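Local coordinates for protein beta-gamma-crystallin (Geodia cydonium, PDB 4IAU) that binds calcium as a two-domain member of the beta/gamma-crystallin family, although its biological function remains unknown, at residues 38-43 / 87-92; 57-62 / 140-145. One frame throughout, in Å; residues are numbered along the deposited sequence.

Interaction 1: 38-43 / 87-92; sequences MWIFYQ and TLYKHV. With CA (calcium ion), chain B.
I40 and Y89 approach from opposite directions, each with its first side-chain branch anti to the carbonyl carbon (CG1 of I40, chi1 -44°; CG of Y89, -60°). Beyond CG1 the isoleucine runs out straight (chi2 173°), which carries CD1 to the phenol. The two side chains bridge backbones whose nearest CA atoms, those of I40 and Y89, are still 11.9 Å apart. I40 CD1 lies 3.6 Å from Y89 OH and 4.1 Å from Y89 CZ, so the methyl reaches the ring obliquely at its hydroxyl-bearing corner. Y42, two residues on along strand 38-42, also points toward the partner segment, and its OH approaches Y89 CE1 at 4.4 Å, again obliquely. That hydroxyl has its polar partners elsewhere, in hydrogen bonds with the backbone O of F94 and with NE of R77, so toward Y89 it offers only van der Waals contact. L117 of strand 115-118 touches both I40 and Y89. Directly after Y89 the chain turns into the metal site: the carbonyl O of K90 binds the calcium ion at 2.3 Å, and water 1 is a ligand at 2.4 Å. G112, S114 and D154 also supply ligands, while the lysine chain extends from its backbone without lending its amine to the metal. The chemistry is therefore divided: buried dispersion contacts join the two strands, whereas the polar bonds of Y42 and the calcium coordination of K90 are made to other parts of the fold.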
loop_
_atom_site.group_PDB
_atom_site.type_symbol
_atom_site.label_atom_id
_atom_site.label_comp_id
_atom_site.label_asym_id
_atom_site.label_seq_id
_atom_site.Cartn_x
_atom_site.Cartn_y
_atom_site.Cartn_z
HETATM N N MSE A 38 3.676 0.565 -8.952
HETATM C CA MSE A 38 2.303 0.499 -8.491
HETATM C C MSE A 38 2.128 1.596 -7.438
HETATM O O MSE A 38 3.000 1.748 -6.582
HETATM C CB MSE A 38 1.991 -0.853 -7.866
HETATM C CG MSE A 38 2.011 -1.982 -8.846
HETATM SE SE MSE A 38 1.434 -3.645 -7.977
HETATM C CE MSE A 38 0.714 -2.846 -6.387
ATOM N N TRP A 39 1.037 2.335 -7.512
ATOM C CA TRP A 39 0.825 3.447 -6.640
ATOM C C TRP A 39 -0.554 3.383 -5.983
ATOM O O TRP A 39 -1.500 2.895 -6.574
ATOM C CB TRP A 39 0.942 4.781 -7.403
ATOM C CG TRP A 39 2.327 5.082 -7.877
ATOM C CD1 TRP A 39 3.008 4.459 -8.885
ATOM C CD2 TRP A 39 3.212 6.060 -7.343
ATOM N NE1 TRP A 39 4.267 5.011 -9.022
ATOM C CE2 TRP A 39 4.412 6.001 -8.092
ATOM C CE3 TRP A 39 3.099 7.038 -6.324
ATOM C CZ2 TRP A 39 5.499 6.860 -7.829
ATOM C CZ3 TRP A 39 4.171 7.884 -6.057
ATOM C CH2 TRP A 39 5.358 7.774 -6.818
ATOM N N ILE A 40 -0.660 3.960 -4.796
ATOM C CA ILE A 40 -1.930 4.071 -4.101
ATOM C C ILE A 40 -2.162 5.543 -3.835
ATOM O O ILE A 40 -1.260 6.278 -3.405
ATOM C CB ILE A 40 -1.984 3.269 -2.774
ATOM C CG1 ILE A 40 -1.381 1.892 -2.943
ATOM C CG2 ILE A 40 -3.430 3.193 -2.287
ATOM C CD1 ILE A 40 -1.224 1.075 -1.717
ATOM N N PHE A 41 -3.388 5.980 -4.104
ATOM C CA PHE A 41 -3.862 7.347 -3.959
ATOM C C PHE A 41 -4.934 7.388 -2.892
ATOM O O PHE A 41 -5.760 6.469 -2.813
ATOM C CB PHE A 41 -4.391 7.910 -5.281
ATOM C CG PHE A 41 -3.347 7.803 -6.393
ATOM C CD1 PHE A 41 -3.216 6.584 -7.067
ATOM C CD2 PHE A 41 -2.522 8.883 -6.700
ATOM C CE1 PHE A 41 -2.186 6.487 -7.995
ATOM C CE2 PHE A 41 -1.492 8.741 -7.603
ATOM C CZ PHE A 41 -1.334 7.528 -8.222
ATOM N N TYR A 42 -4.947 8.476 -2.095
ATOM C CA TYR A 42 -5.817 8.562 -0.951
ATOM C C TYR A 42 -6.516 9.916 -0.923
ATOM O O TYR A 42 -5.919 10.945 -1.230
ATOM C CB TYR A 42 -5.015 8.413 0.346
ATOM C CG TYR A 42 -4.183 7.152 0.408
ATOM C CD1 TYR A 42 -2.919 7.105 -0.144
ATOM C CD2 TYR A 42 -4.663 5.993 1.007
ATOM C CE1 TYR A 42 -2.156 5.960 -0.117
ATOM C CE2 TYR A 42 -3.902 4.827 1.079
ATOM C CZ TYR A 42 -2.621 4.818 0.525
ATOM O OH TYR A 42 -1.804 3.728 0.576
ATOM N N GLN A 43 -7.762 9.892 -0.440
ATOM C CA GLN A 43 -8.554 11.115 -0.347
ATOM C C GLN A 43 -8.063 12.069 0.725
ATOM O O GLN A 43 -8.254 13.293 0.601
ATOM C CB GLN A 43 -10.020 10.689 -0.101
ATOM C CG GLN A 43 -10.981 11.833 -0.002
ATOM C CD GLN A 43 -12.400 11.359 0.060
ATOM O OE1 GLN A 43 -12.694 10.305 0.665
ATOM N NE2 GLN A 43 -13.290 12.103 -0.545
ATOM N N THR A 87 4.169 -5.535 1.348
ATOM C CA THR A 87 4.053 -4.338 2.194
ATOM C C THR A 87 2.803 -4.498 3.064
ATOM O O THR A 87 1.766 -4.919 2.578
ATOM C CB THR A 87 3.989 -3.037 1.376
ATOM O OG1 THR A 87 5.182 -2.881 0.655
ATOM C CG2 THR A 87 3.847 -1.802 2.230
ATOM N N LEU A 88 2.978 -4.171 4.355
ATOM C CA LEU A 88 1.941 -4.208 5.362
ATOM C C LEU A 88 1.486 -2.778 5.698
ATOM O O LEU A 88 2.320 -1.866 5.669
ATOM C CB LEU A 88 2.444 -4.885 6.623
ATOM C CG LEU A 88 3.068 -6.263 6.396
ATOM C CD1 LEU A 88 3.530 -6.811 7.752
ATOM C CD2 LEU A 88 2.100 -7.201 5.734
ATOM N N TYR A 89 0.235 -2.634 6.066
ATOM C CA TYR A 89 -0.347 -1.316 6.338
ATOM C C TYR A 89 -1.133 -1.343 7.635
ATOM O O TYR A 89 -1.798 -2.341 7.983
ATOM C CB TYR A 89 -1.265 -0.912 5.190
ATOM C CG TYR A 89 -0.567 -0.820 3.877
ATOM C CD1 TYR A 89 0.023 0.356 3.451
ATOM C CD2 TYR A 89 -0.491 -1.917 3.006
ATOM C CE1 TYR A 89 0.672 0.452 2.214
ATOM C CE2 TYR A 89 0.154 -1.839 1.796
ATOM C CZ TYR A 89 0.743 -0.644 1.400
ATOM O OH TYR A 89 1.375 -0.624 0.173
ATOM N N LYS A 90 -1.052 -0.232 8.359
ATOM C CA LYS A 90 -1.723 -0.119 9.664
ATOM C C LYS A 90 -3.236 -0.133 9.522
ATOM O O LYS A 90 -3.932 -0.679 10.368
ATOM C CB LYS A 90 -1.285 1.170 10.346
ATOM C CG LYS A 90 -1.885 1.357 11.726
ATOM C CD LYS A 90 -1.438 2.630 12.398
ATOM C CE LYS A 90 -1.991 2.755 13.786
ATOM N NZ LYS A 90 -1.595 4.073 14.392
ATOM N N HIS A 91 -3.796 0.468 8.475
ATOM C CA HIS A 91 -5.245 0.565 8.317
ATOM C C HIS A 91 -5.720 -0.359 7.191
ATOM O O HIS A 91 -4.930 -0.776 6.337
ATOM C CB HIS A 91 -5.678 1.972 8.045
ATOM C CG HIS A 91 -5.296 2.946 9.071
ATOM N ND1 HIS A 91 -5.377 2.674 10.411
ATOM C CD2 HIS A 91 -4.787 4.172 8.941
ATOM C CE1 HIS A 91 -4.943 3.733 11.076
ATOM N NE2 HIS A 91 -4.584 4.671 10.224
ATOM N N VAL A 92 -7.006 -0.651 7.240
ATOM C CA VAL A 92 -7.642 -1.301 6.099
ATOM C C VAL A 92 -7.408 -0.436 4.855
ATOM O O VAL A 92 -7.099 0.754 4.911
ATOM C CB VAL A 92 -9.127 -1.542 6.317
ATOM C CG1 VAL A 92 -9.384 -2.517 7.467
ATOM C CG2 VAL A 92 -9.921 -0.230 6.515
HETATM CA CA CA B . -4.826 -1.480 12.314
HETATM O O HOH W 1 -4.147 -0.113 14.099
#

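Interaction 2: 57-62 / 140-145; sequences WIKLDE and PGVYVN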
loop_
_atom_site.group_PDB
_atom_site.type_symbol
_atom_site.label_atom_id
_atom_site.label_comp_id
_atom_site.label_asym_id
_atom_site.label_seq_id
_atom_site.Cartn_x
_atom_site.Cartn_y
_atom_site.Cartn_z
ATOM N N TRP A 57 -9.885 5.636 -1.710
ATOM C CA TRP A 57 -8.564 5.216 -2.105
ATOM C C TRP A 57 -8.635 4.517 -3.422
ATOM O O TRP A 57 -9.680 3.949 -3.784
ATOM C CB TRP A 57 -7.976 4.282 -0.993
ATOM C CG TRP A 57 -8.775 3.013 -0.917
ATOM C CD1 TRP A 57 -9.969 2.852 -0.252
ATOM C CD2 TRP A 57 -8.497 1.778 -1.581
ATOM N NE1 TRP A 57 -10.438 1.579 -0.464
ATOM C CE2 TRP A 57 -9.571 0.898 -1.261
ATOM C CE3 TRP A 57 -7.485 1.314 -2.403
ATOM C CZ2 TRP A 57 -9.602 -0.403 -1.755
ATOM C CZ3 TRP A 57 -7.520 0.014 -2.895
ATOM C CH2 TRP A 57 -8.582 -0.811 -2.547
ATOM N N ILE A 58 -7.498 4.452 -4.132
ATOM C CA ILE A 58 -7.427 3.668 -5.350
ATOM C C ILE A 58 -5.981 3.215 -5.551
ATOM O O ILE A 58 -5.065 4.012 -5.367
ATOM C CB ILE A 58 -7.989 4.406 -6.573
ATOM C CG1 ILE A 58 -8.010 3.480 -7.794
ATOM C CG2 ILE A 58 -7.232 5.695 -6.861
ATOM C CD1 ILE A 58 -8.850 4.023 -8.927
ATOM N N LYS A 59 -5.794 1.962 -5.936
ATOM C CA LYS A 59 -4.520 1.411 -6.294
ATOM C C LYS A 59 -4.442 1.329 -7.823
ATOM O O LYS A 59 -5.352 0.767 -8.434
ATOM C CB LYS A 59 -4.326 0.019 -5.654
ATOM C CG LYS A 59 -2.992 -0.626 -6.006
ATOM C CD LYS A 59 -2.619 -1.976 -5.431
ATOM C CE LYS A 59 -3.036 -3.120 -6.304
ATOM N NZ LYS A 59 -2.561 -3.164 -7.699
ATOM N N LEU A 60 -3.382 1.850 -8.404
ATOM C CA LEU A 60 -3.199 1.873 -9.820
ATOM C C LEU A 60 -1.866 1.277 -10.249
ATOM O O LEU A 60 -0.819 1.499 -9.675
ATOM C CB LEU A 60 -3.284 3.336 -10.358
ATOM C CG LEU A 60 -4.654 3.994 -10.159
ATOM C CD1 LEU A 60 -4.575 5.463 -10.583
ATOM C CD2 LEU A 60 -5.714 3.257 -10.953
ATOM N N ASP A 61 -1.986 0.485 -11.331
ATOM C CA ASP A 61 -0.857 -0.175 -11.969
ATOM C C ASP A 61 -0.408 0.605 -13.192
ATOM O O ASP A 61 -1.041 1.559 -13.644
ATOM C CB ASP A 61 -1.269 -1.585 -12.321
ATOM C CG ASP A 61 -1.610 -2.475 -11.145
ATOM O OD1 ASP A 61 -1.375 -2.184 -9.954
ATOM O OD2 ASP A 61 -2.172 -3.541 -11.435
ATOM N N GLU A 62 0.725 0.178 -13.729
ATOM C CA GLU A 62 1.279 0.769 -14.951
ATOM C C GLU A 62 0.227 0.864 -16.026
ATOM O O GLU A 62 -0.556 -0.090 -16.254
ATOM C CB GLU A 62 2.435 -0.102 -15.417
ATOM C CG GLU A 62 3.694 0.114 -14.577
ATOM C CD GLU A 62 4.763 -0.949 -14.670
ATOM O OE1 GLU A 62 4.593 -1.950 -15.410
ATOM O OE2 GLU A 62 5.869 -0.762 -14.055
ATOM N N PRO A 140 1.108 -14.011 -3.539
ATOM C CA PRO A 140 0.778 -12.733 -4.164
ATOM C C PRO A 140 -0.708 -12.471 -4.191
ATOM O O PRO A 140 -1.521 -13.349 -4.502
ATOM C CB PRO A 140 1.382 -12.876 -5.558
ATOM C CG PRO A 140 2.565 -13.769 -5.367
ATOM C CD PRO A 140 2.093 -14.782 -4.328
ATOM N N GLY A 141 -1.086 -11.242 -3.888
ATOM C CA GLY A 141 -2.463 -10.858 -3.863
ATOM C C GLY A 141 -2.649 -9.495 -3.202
ATOM O O GLY A 141 -1.732 -8.859 -2.687
ATOM N N VAL A 142 -3.919 -9.104 -3.238
ATOM C CA VAL A 142 -4.405 -7.821 -2.683
ATOM C C VAL A 142 -5.295 -8.153 -1.498
ATOM O O VAL A 142 -6.308 -8.853 -1.653
ATOM C CB VAL A 142 -5.168 -7.059 -3.768
ATOM C CG1 VAL A 142 -5.775 -5.806 -3.223
ATOM C CG2 VAL A 142 -4.245 -6.758 -4.945
ATOM N N TYR A 143 -4.933 -7.694 -0.308
ATOM C CA TYR A 143 -5.598 -8.095 0.931
ATOM C C TYR A 143 -6.060 -6.831 1.672
ATOM O O TYR A 143 -5.304 -6.224 2.418
ATOM C CB TYR A 143 -4.668 -8.961 1.774
ATOM C CG TYR A 143 -4.158 -10.154 1.039
ATOM C CD1 TYR A 143 -4.911 -11.323 0.904
ATOM C CD2 TYR A 143 -2.900 -10.149 0.437
ATOM C CE1 TYR A 143 -4.455 -12.401 0.229
ATOM C CE2 TYR A 143 -2.437 -11.230 -0.231
ATOM C CZ TYR A 143 -3.190 -12.361 -0.360
ATOM O OH TYR A 143 -2.745 -13.488 -1.021
ATOM N N VAL A 144 -7.305 -6.393 1.423
ATOM C CA VAL A 144 -7.746 -5.107 1.878
ATOM C C VAL A 144 -8.101 -5.053 3.369
ATOM O O VAL A 144 -8.278 -3.954 3.904
ATOM C CB VAL A 144 -8.953 -4.558 1.065
ATOM C CG1 VAL A 144 -8.613 -4.383 -0.387
ATOM C CG2 VAL A 144 -10.184 -5.427 1.269
ATOM N N ASN A 145 -8.173 -6.206 4.016
ATOM C CA ASN A 145 -8.429 -6.268 5.449
ATOM C C ASN A 145 -7.679 -7.482 6.000
ATOM O O ASN A 145 -7.149 -8.319 5.285
ATOM C CB ASN A 145 -9.960 -6.286 5.733
ATOM C CG ASN A 145 -10.665 -7.471 5.090
ATOM O OD1 ASN A 145 -10.112 -8.473 4.845
ATOM N ND2 ASN A 145 -11.906 -7.294 4.630
#
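Strand 57-61 and strand 141-143 stand well apart, their closest CA atoms being 9.9 Å from each other at K59 and V142, and the gap is spanned by side chains, W57 and K59 from one strand and V142 and V144 from the other segment. The indole of W57 crosses V144 at about a right angle, and its far corner CH2 comes within 4.2 Å of V144 CG1. A chi1 of 66° sets the tryptophan CG between its own backbone N and carbonyl carbon, which directs the ring toward V144, whose CG1 it meets obliquely. F94 meets the same ring edge-to-face, and N93 touches both W57 and V144. Further along, in the conformer described here, the K59 chain leaves its backbone extended, then bends at chi3 (91°) and chi4 so that methylene CE rests 4.1 Å from V142 CG2. The same bend returns NZ to its own strand, where it forms a 2.7 Å salt bridge with D61 OD1. In this conformer K59 thus presents its aliphatic part to the valine. L117 packs on both K59 and V142. This is an apolar meeting near the surface between edge strands of two Greek key sheets, part of the interdomain interface of this two-domain beta/gamma-crystallin.

In the fold
Both contacts join the same pair of sheets, with centres about 8 Å apart. Strands 38-42 and 57-61 are antiparallel neighbours in one sheet, where W39 O and L60 N lie 2.8 Å apart, a probable hydrogen bond; strands 86-89 and 141-143 belong to the other, with strand 115-118 between them. Along the chain the segments alternate: 38-43, 57-62, 87-92, 140-145. Interaction 1 is buried close to the centre of the molecule, whereas interaction 2 lies nearer the surface, with the side chain of V144 about 12 Å from the calcium ion at the nearest atoms. Together they form two adjacent parts of one interface, uniting the N-terminal half with the calcium-binding half.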